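Local coordinates for carbohydrate oxidase (Microdochium nivale, PDB 3RJA), which oxidises the C1 hydroxyl of mono-, oligo- and polysaccharides to the lactone, using FAD and reducing molecular oxygen to hydrogen peroxide, at residues D182-F194 and Y443-F457. Numbering follows the deposited sequence. Where two conformers were deposited one is given.
Sequences DLFWGIKGAGSNF and YGENLARLQKLKAKF. With FAD (flavin-adenine dinucleotide), chain B.
Arg449 lays its guanidinium flat on one face of the Trp185 indole, with the planes 3° apart. This is a stack and a cation-pi contact: Arg449 CZ sits 3.5 Å from the centroid of the five-membered ring. With CG anti to the backbone N (chi1 -174°) and the chain extended, Arg449 lies along the ring face, and its CD makes a CH-pi contact over the six-membered ring. Asn446 OD1 lies at the indole edge near Trp185 CZ2, while its ND2 hydrogen-bonds Ala376 O and Asn372 O. Trp185 NE1 hydrogen-bonds Ala373 O. A glycine in place of Trp185 would probably leave the Arg449 guanidinium without its flat support and open a gap beside Leu450 CD2, which lies 3.4 Å from Trp185 CZ3.

Apolar packing fills the middle. Leu453 CD2 lies over one face of the Phe194 ring and 3.6 Å from Gly186 CA, where a side chain would clash. Leu450 CD2 comes to the edge of the same ring. Leu183 CD1 makes a CH-pi contact over a face of the Phe457 ring, 4.2 Å from its centroid.

Two lysines near the C-terminal end of helix 447-457 make the direct polar bonds. Lys456 NZ forms a salt bridge with Asp182 OD2 at 2.7 Å, on the syn lone pair, and a water links NZ to OD1. Lys454, bent at chi2 (72°), brings NZ to Asn193 O at 2.8 Å, in the carbonyl plane. Other waters join Asp182 O to Arg449 NH2 and Phe194 O to Phe457 O.

The stack and salt bridge thus fasten the berberine-like region to helix 182-190. The Lys454 bond and the packing on Phe194 hold the following turn, which carries Gly191 and Ser192 of the FAD pocket.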
loop_
_atom_site.group_PDB
_atom_site.type_symbol
_atom_site.label_atom_id
_atom_site.label_comp_id
_atom_site.label_asym_id
_atom_site.label_seq_id
_atom_site.Cartn_x
_atom_site.Cartn_y
_atom_site.Cartn_z
ATOM N N ASP A 182 -6.426 8.050 -20.409
ATOM C CA ASP A 182 -7.159 8.651 -19.316
ATOM C C ASP A 182 -7.524 7.617 -18.236
ATOM O O ASP A 182 -7.385 7.898 -17.023
ATOM C CB ASP A 182 -8.404 9.439 -19.794
ATOM C CG ASP A 182 -9.432 8.578 -20.590
ATOM O OD1 ASP A 182 -9.090 7.532 -21.221
ATOM O OD2 ASP A 182 -10.599 8.989 -20.609
ATOM N N LEU A 183 -7.967 6.434 -18.675
ATOM C CA LEU A 183 -8.262 5.331 -17.764
ATOM C C LEU A 183 -6.969 4.892 -17.079
ATOM O O LEU A 183 -6.937 4.711 -15.856
ATOM C CB LEU A 183 -8.873 4.152 -18.516
ATOM C CG LEU A 183 -9.198 2.885 -17.721
ATOM C CD1 LEU A 183 -10.035 3.187 -16.475
ATOM C CD2 LEU A 183 -9.919 1.865 -18.620
ATOM N N PHE A 184 -5.923 4.737 -17.890
ATOM C CA PHE A 184 -4.574 4.359 -17.445
ATOM C C PHE A 184 -4.077 5.267 -16.304
ATOM O O PHE A 184 -3.516 4.789 -15.298
ATOM C CB PHE A 184 -3.613 4.407 -18.646
ATOM C CG PHE A 184 -2.293 3.747 -18.409
ATOM C CD1 PHE A 184 -2.227 2.410 -18.002
ATOM C CD2 PHE A 184 -1.122 4.444 -18.605
ATOM C CE1 PHE A 184 -1.008 1.797 -17.776
ATOM C CE2 PHE A 184 0.099 3.845 -18.393
ATOM C CZ PHE A 184 0.161 2.510 -18.008
ATOM N N TRP A 185 -4.308 6.567 -16.461
ATOM C CA TRP A 185 -3.907 7.566 -15.473
ATOM C C TRP A 185 -4.608 7.311 -14.123
ATOM O O TRP A 185 -3.958 7.275 -13.063
ATOM C CB TRP A 185 -4.250 8.972 -16.014
ATOM C CG TRP A 185 -3.817 10.124 -15.152
ATOM C CD1 TRP A 185 -2.609 10.761 -15.193
ATOM C CD2 TRP A 185 -4.578 10.783 -14.128
ATOM N NE1 TRP A 185 -2.577 11.778 -14.270
ATOM C CE2 TRP A 185 -3.769 11.824 -13.607
ATOM C CE3 TRP A 185 -5.875 10.618 -13.618
ATOM C CZ2 TRP A 185 -4.216 12.704 -12.595
ATOM C CZ3 TRP A 185 -6.332 11.516 -12.610
ATOM C CH2 TRP A 185 -5.492 12.515 -12.099
ATOM N N GLY A 186 -5.936 7.119 -14.177
ATOM C CA GLY A 186 -6.715 6.787 -12.994
ATOM C C GLY A 186 -6.350 5.456 -12.367
ATOM O O GLY A 186 -6.345 5.331 -11.140
ATOM N N ILE A 187 -6.050 4.445 -13.196
ATOM C CA ILE A 187 -5.721 3.135 -12.652
ATOM C C ILE A 187 -4.433 3.252 -11.827
ATOM O O ILE A 187 -4.292 2.606 -10.761
ATOM C CB ILE A 187 -5.569 2.055 -13.761
ATOM C CG1 ILE A 187 -6.918 1.737 -14.434
ATOM C CG2 ILE A 187 -4.874 0.794 -13.258
ATOM C CD1 ILE A 187 -8.008 1.173 -13.559
ATOM N N LYS A 188 -3.529 4.111 -12.301
ATOM C CA LYS A 188 -2.236 4.296 -11.655
ATOM C C LYS A 188 -2.261 5.261 -10.471
ATOM O O LYS A 188 -1.688 6.358 -10.515
ATOM C CB LYS A 188 -1.140 4.632 -12.673
ATOM C CG LYS A 188 -0.826 3.461 -13.592
ATOM C CD LYS A 188 0.217 3.788 -14.679
ATOM C CE LYS A 188 1.554 4.137 -14.022
ATOM N NZ LYS A 188 2.605 4.230 -15.025
ATOM N N GLY A 189 -2.935 4.827 -9.401
ATOM C CA GLY A 189 -2.947 5.556 -8.133
ATOM C C GLY A 189 -4.311 5.600 -7.463
ATOM O O GLY A 189 -4.418 5.873 -6.264
ATOM N N ALA A 190 -5.360 5.329 -8.237
ATOM C CA ALA A 190 -6.712 5.371 -7.712
ATOM C C ALA A 190 -7.517 4.239 -8.317
ATOM O O ALA A 190 -8.733 4.340 -8.463
ATOM C CB ALA A 190 -7.366 6.781 -8.004
ATOM N N GLY A 191 -6.826 3.126 -8.606
ATOM C CA GLY A 191 -7.318 2.080 -9.494
ATOM C C GLY A 191 -8.597 1.389 -9.064
ATOM O O GLY A 191 -9.352 0.895 -9.910
ATOM N N SER A 192 -8.869 1.380 -7.762
ATOM C CA SER A 192 -10.070 0.734 -7.266
ATOM C C SER A 192 -11.344 1.406 -7.765
ATOM O O SER A 192 -12.412 0.819 -7.689
ATOM C CB SER A 192 -10.071 0.708 -5.731
ATOM O OG SER A 192 -9.806 1.997 -5.193
ATOM N N ASN A 193 -11.219 2.662 -8.214
ATOM C CA ASN A 193 -12.354 3.471 -8.672
ATOM C C ASN A 193 -12.946 3.148 -10.051
ATOM O O ASN A 193 -14.124 3.460 -10.302
ATOM C CB ASN A 193 -11.985 4.973 -8.594
ATOM C CG ASN A 193 -12.010 5.477 -7.193
ATOM O OD1 ASN A 193 -13.082 5.610 -6.604
ATOM N ND2 ASN A 193 -10.821 5.704 -6.605
ATOM N N PHE A 194 -12.170 2.501 -10.925
ATOM C CA PHE A 194 -12.503 2.539 -12.361
ATOM C C PHE A 194 -12.871 1.249 -13.053
ATOM O O PHE A 194 -13.302 1.279 -14.201
ATOM C CB PHE A 194 -11.414 3.289 -13.130
ATOM C CG PHE A 194 -11.134 4.658 -12.535
ATOM C CD1 PHE A 194 -12.106 5.660 -12.608
ATOM C CD2 PHE A 194 -9.930 4.909 -11.832
ATOM C CE1 PHE A 194 -11.890 6.926 -12.014
ATOM C CE2 PHE A 194 -9.704 6.184 -11.221
ATOM C CZ PHE A 194 -10.686 7.182 -11.329
ATOM N N TYR A 443 -6.311 12.101 -2.354
ATOM C CA TYR A 443 -6.026 12.383 -3.751
ATOM C C TYR A 443 -5.557 13.812 -4.093
ATOM O O TYR A 443 -5.229 14.057 -5.225
ATOM C CB TYR A 443 -7.202 11.964 -4.635
ATOM C CG TYR A 443 -7.506 10.482 -4.563
ATOM C CD1 TYR A 443 -6.546 9.527 -4.948
ATOM C CD2 TYR A 443 -8.738 10.028 -4.069
ATOM C CE1 TYR A 443 -6.824 8.137 -4.852
ATOM C CE2 TYR A 443 -9.006 8.659 -3.968
ATOM C CZ TYR A 443 -8.052 7.731 -4.364
ATOM O OH TYR A 443 -8.346 6.397 -4.287
ATOM N N GLY A 444 -5.531 14.726 -3.119
ATOM C CA GLY A 444 -4.835 16.019 -3.268
ATOM C C GLY A 444 -5.201 16.756 -4.544
ATOM O O GLY A 444 -6.396 16.906 -4.862
ATOM N N GLU A 445 -4.184 17.165 -5.300
ATOM C CA GLU A 445 -4.400 17.992 -6.509
ATOM C C GLU A 445 -5.041 17.206 -7.666
ATOM O O GLU A 445 -5.455 17.793 -8.661
ATOM C CB GLU A 445 -3.091 18.681 -6.960
ATOM C CG GLU A 445 -1.959 17.719 -7.406
ATOM C CD GLU A 445 -0.710 18.430 -7.935
ATOM O OE1 GLU A 445 0.267 18.620 -7.176
ATOM O OE2 GLU A 445 -0.684 18.772 -9.130
ATOM N N ASN A 446 -5.127 15.875 -7.535
ATOM C CA ASN A 446 -5.663 15.040 -8.618
ATOM C C ASN A 446 -7.143 14.671 -8.472
ATOM O O ASN A 446 -7.725 14.044 -9.362
ATOM C CB ASN A 446 -4.818 13.773 -8.763
ATOM C CG ASN A 446 -3.462 14.046 -9.394
ATOM O OD1 ASN A 446 -3.307 15.007 -10.164
ATOM N ND2 ASN A 446 -2.471 13.196 -9.089
ATOM N N LEU A 447 -7.746 15.026 -7.346
ATOM C CA LEU A 447 -9.142 14.668 -7.077
ATOM C C LEU A 447 -10.145 15.146 -8.143
ATOM O O LEU A 447 -11.007 14.369 -8.577
ATOM C CB LEU A 447 -9.578 15.156 -5.693
ATOM C CG LEU A 447 -11.042 14.846 -5.323
ATOM C CD1 LEU A 447 -11.351 13.348 -5.359
ATOM C CD2 LEU A 447 -11.425 15.412 -3.980
ATOM N N ALA A 448 -10.052 16.415 -8.546
ATOM C CA ALA A 448 -11.007 16.956 -9.529
ATOM C C ALA A 448 -10.955 16.180 -10.851
ATOM O O ALA A 448 -11.989 15.839 -11.404
ATOM C CB ALA A 448 -10.781 18.483 -9.772
ATOM N N ARG A 449 -9.764 15.905 -11.355
ATOM C CA ARG A 449 -9.632 15.060 -12.545
ATOM C C ARG A 449 -10.193 13.630 -12.323
ATOM O O ARG A 449 -10.864 13.067 -13.214
ATOM C CB ARG A 449 -8.172 15.005 -13.000
ATOM C CG ARG A 449 -7.955 14.268 -14.301
ATOM C CD ARG A 449 -6.528 14.402 -14.834
ATOM N NE ARG A 449 -6.288 13.381 -15.867
ATOM C CZ ARG A 449 -5.186 13.271 -16.605
ATOM N NH1 ARG A 449 -4.188 14.127 -16.443
ATOM N NH2 ARG A 449 -5.089 12.306 -17.518
ATOM N N LEU A 450 -9.961 13.078 -11.129
ATOM C CA LEU A 450 -10.439 11.730 -10.788
ATOM C C LEU A 450 -11.972 11.668 -10.761
ATOM O O LEU A 450 -12.561 10.669 -11.190
ATOM C CB LEU A 450 -9.840 11.270 -9.442
ATOM C CG LEU A 450 -8.347 10.870 -9.533
ATOM C CD1 LEU A 450 -7.761 10.654 -8.153
ATOM C CD2 LEU A 450 -8.139 9.608 -10.386
ATOM N N GLN A 451 -12.604 12.748 -10.275
ATOM C CA GLN A 451 -14.083 12.863 -10.211
ATOM C C GLN A 451 -14.734 12.875 -11.603
ATOM O O GLN A 451 -15.785 12.240 -11.820
ATOM C CB GLN A 451 -14.514 14.115 -9.421
ATOM C CG GLN A 451 -14.252 14.023 -7.924
ATOM C CD GLN A 451 -14.590 15.298 -7.152
ATOM O OE1 GLN A 451 -14.856 15.252 -5.947
ATOM N NE2 GLN A 451 -14.537 16.429 -7.822
ATOM N N LYS A 452 -14.102 13.583 -12.537
ATOM C CA LYS A 452 -14.517 13.571 -13.938
ATOM C C LYS A 452 -14.354 12.158 -14.536
ATOM O O LYS A 452 -15.277 11.608 -15.155
ATOM C CB LYS A 452 -13.705 14.602 -14.739
ATOM C CG LYS A 452 -13.877 16.054 -14.246
ATOM C CD LYS A 452 -13.634 17.079 -15.368
ATOM C CE LYS A 452 -13.516 18.491 -14.823
ATOM N NZ LYS A 452 -13.165 19.484 -15.899
ATOM N N LEU A 453 -13.173 11.575 -14.347
ATOM C CA LEU A 453 -12.900 10.222 -14.861
ATOM C C LEU A 453 -13.871 9.175 -14.263
ATOM O O LEU A 453 -14.254 8.211 -14.925
ATOM C CB LEU A 453 -11.451 9.834 -14.552
ATOM C CG LEU A 453 -10.888 8.647 -15.289
ATOM C CD1 LEU A 453 -10.689 9.013 -16.784
ATOM C CD2 LEU A 453 -9.552 8.306 -14.642
ATOM N N LYS A 454 -14.277 9.384 -13.020
ATOM C CA LYS A 454 -15.258 8.540 -12.358
ATOM C C LYS A 454 -16.626 8.635 -13.037
ATOM O O LYS A 454 -17.295 7.611 -13.239
ATOM C CB LYS A 454 -15.379 8.940 -10.874
ATOM C CG LYS A 454 -16.250 8.036 -10.014
ATOM C CD LYS A 454 -15.593 6.662 -9.730
ATOM C CE LYS A 454 -16.539 5.805 -8.928
ATOM N NZ LYS A 454 -15.933 4.513 -8.488
ATOM N N ALA A 455 -17.043 9.863 -13.369
ATOM C CA ALA A 455 -18.316 10.102 -14.058
ATOM C C ALA A 455 -18.251 9.409 -15.427
ATOM O O ALA A 455 -19.239 8.839 -15.877
ATOM C CB ALA A 455 -18.605 11.641 -14.215
ATOM N N LYS A 456 -17.083 9.435 -16.068
ATOM C CA LYS A 456 -16.919 8.753 -17.352
ATOM C C LYS A 456 -16.976 7.214 -17.281
ATOM O O LYS A 456 -17.640 6.580 -18.110
ATOM C CB LYS A 456 -15.625 9.165 -18.034
ATOM C CG LYS A 456 -15.417 8.469 -19.419
ATOM C CD LYS A 456 -14.273 9.070 -20.227
ATOM C CE LYS A 456 -14.073 8.283 -21.502
ATOM N NZ LYS A 456 -12.792 8.763 -22.132
ATOM N N PHE A 457 -16.254 6.619 -16.328
ATOM C CA PHE A 457 -16.105 5.155 -16.293
ATOM C C PHE A 457 -17.017 4.410 -15.346
ATOM O O PHE A 457 -17.372 3.273 -15.623
ATOM C CB PHE A 457 -14.631 4.742 -16.091
ATOM C CG PHE A 457 -13.820 4.920 -17.336
ATOM C CD1 PHE A 457 -13.980 4.038 -18.408
ATOM C CD2 PHE A 457 -12.979 6.029 -17.484
ATOM C CE1 PHE A 457 -13.263 4.224 -19.607
ATOM C CE2 PHE A 457 -12.255 6.229 -18.667
ATOM C CZ PHE A 457 -12.392 5.343 -19.734
HETATM P PA FAD B . -7.667 -5.677 -1.044
HETATM O O1A FAD B . -7.983 -6.985 -1.718
HETATM O O2A FAD B . -8.280 -5.502 0.322
HETATM O O5B FAD B . -8.157 -4.475 -1.988
HETATM C C5B FAD B . -7.743 -3.143 -1.705
HETATM C C4B FAD B . -8.550 -2.180 -2.593
HETATM O O4B FAD B . -8.232 -2.415 -3.966
HETATM C C3B FAD B . -10.060 -2.369 -2.461
HETATM O O3B FAD B . -10.703 -1.126 -2.751
HETATM C C2B FAD B . -10.345 -3.338 -3.604
HETATM O O2B FAD B . -11.672 -3.379 -4.072
HETATM C C1B FAD B . -9.384 -2.810 -4.660
HETATM N N9A FAD B . -9.032 -3.871 -5.598
HETATM C C8A FAD B . -8.612 -5.167 -5.313
HETATM N N7A FAD B . -8.402 -5.790 -6.504
HETATM C C5A FAD B . -8.651 -4.927 -7.502
HETATM C C6A FAD B . -8.593 -5.063 -8.892
HETATM N N6A FAD B . -8.208 -6.228 -9.460
HETATM N N1A FAD B . -8.906 -3.958 -9.664
HETATM C C2A FAD B . -9.310 -2.765 -9.074
HETATM N N3A FAD B . -9.407 -2.638 -7.703
HETATM C C4A FAD B . -9.064 -3.715 -6.940
HETATM N N1 FAD B . 1.631 -0.761 1.677
HETATM C C2 FAD B . 2.772 -0.194 1.096
HETATM O O2 FAD B . 2.692 0.724 0.271
HETATM N N3 FAD B . 4.001 -0.751 1.438
HETATM C C4 FAD B . 4.179 -1.882 2.211
HETATM O O4 FAD B . 5.313 -2.385 2.373
HETATM C C4X FAD B . 2.938 -2.418 2.853
HETATM N N5 FAD B . 3.003 -3.487 3.628
HETATM C C5X FAD B . 1.870 -4.070 4.148
HETATM C C6 FAD B . 1.950 -5.270 4.901
HETATM C C7 FAD B . 0.810 -5.935 5.310
HETATM C C7M FAD B . 0.908 -7.231 6.142
HETATM C C8 FAD B . -0.450 -5.473 4.860
HETATM C C8M FAD B . -1.728 -6.181 5.261
HETATM C C9 FAD B . -0.550 -4.267 4.183
HETATM C C9A FAD B . 0.602 -3.556 3.791
HETATM N N10 FAD B . 0.538 -2.399 2.976
HETATM C C10 FAD B . 1.694 -1.755 2.564
HETATM C "C1'" FAD B . -0.803 -1.838 2.608
HETATM C "C2'" FAD B . -1.231 -2.335 1.234
HETATM O "O2'" FAD B . -0.479 -1.658 0.235
HETATM C "C3'" FAD B . -2.695 -2.028 1.009
HETATM O "O3'" FAD B . -3.469 -2.538 2.073
HETATM C "C4'" FAD B . -3.145 -2.617 -0.339
HETATM O "O4'" FAD B . -4.226 -1.880 -0.820
HETATM C "C5'" FAD B . -3.494 -4.103 -0.221
HETATM O "O5'" FAD B . -3.870 -4.599 -1.475
HETATM P P FAD B . -4.778 -5.944 -1.540
HETATM O O1P FAD B . -4.985 -6.365 -2.964
HETATM O O2P FAD B . -4.137 -7.031 -0.675
HETATM O O3P FAD B . -6.098 -5.404 -0.815
HETATM O O HOH W 1 -10.877 6.443 -22.806
HETATM O O HOH W 2 -7.284 10.881 -16.831
HETATM O O HOH W 3 -10.860 5.882 -3.579
HETATM O O HOH W 4 -15.827 1.135 -14.959
#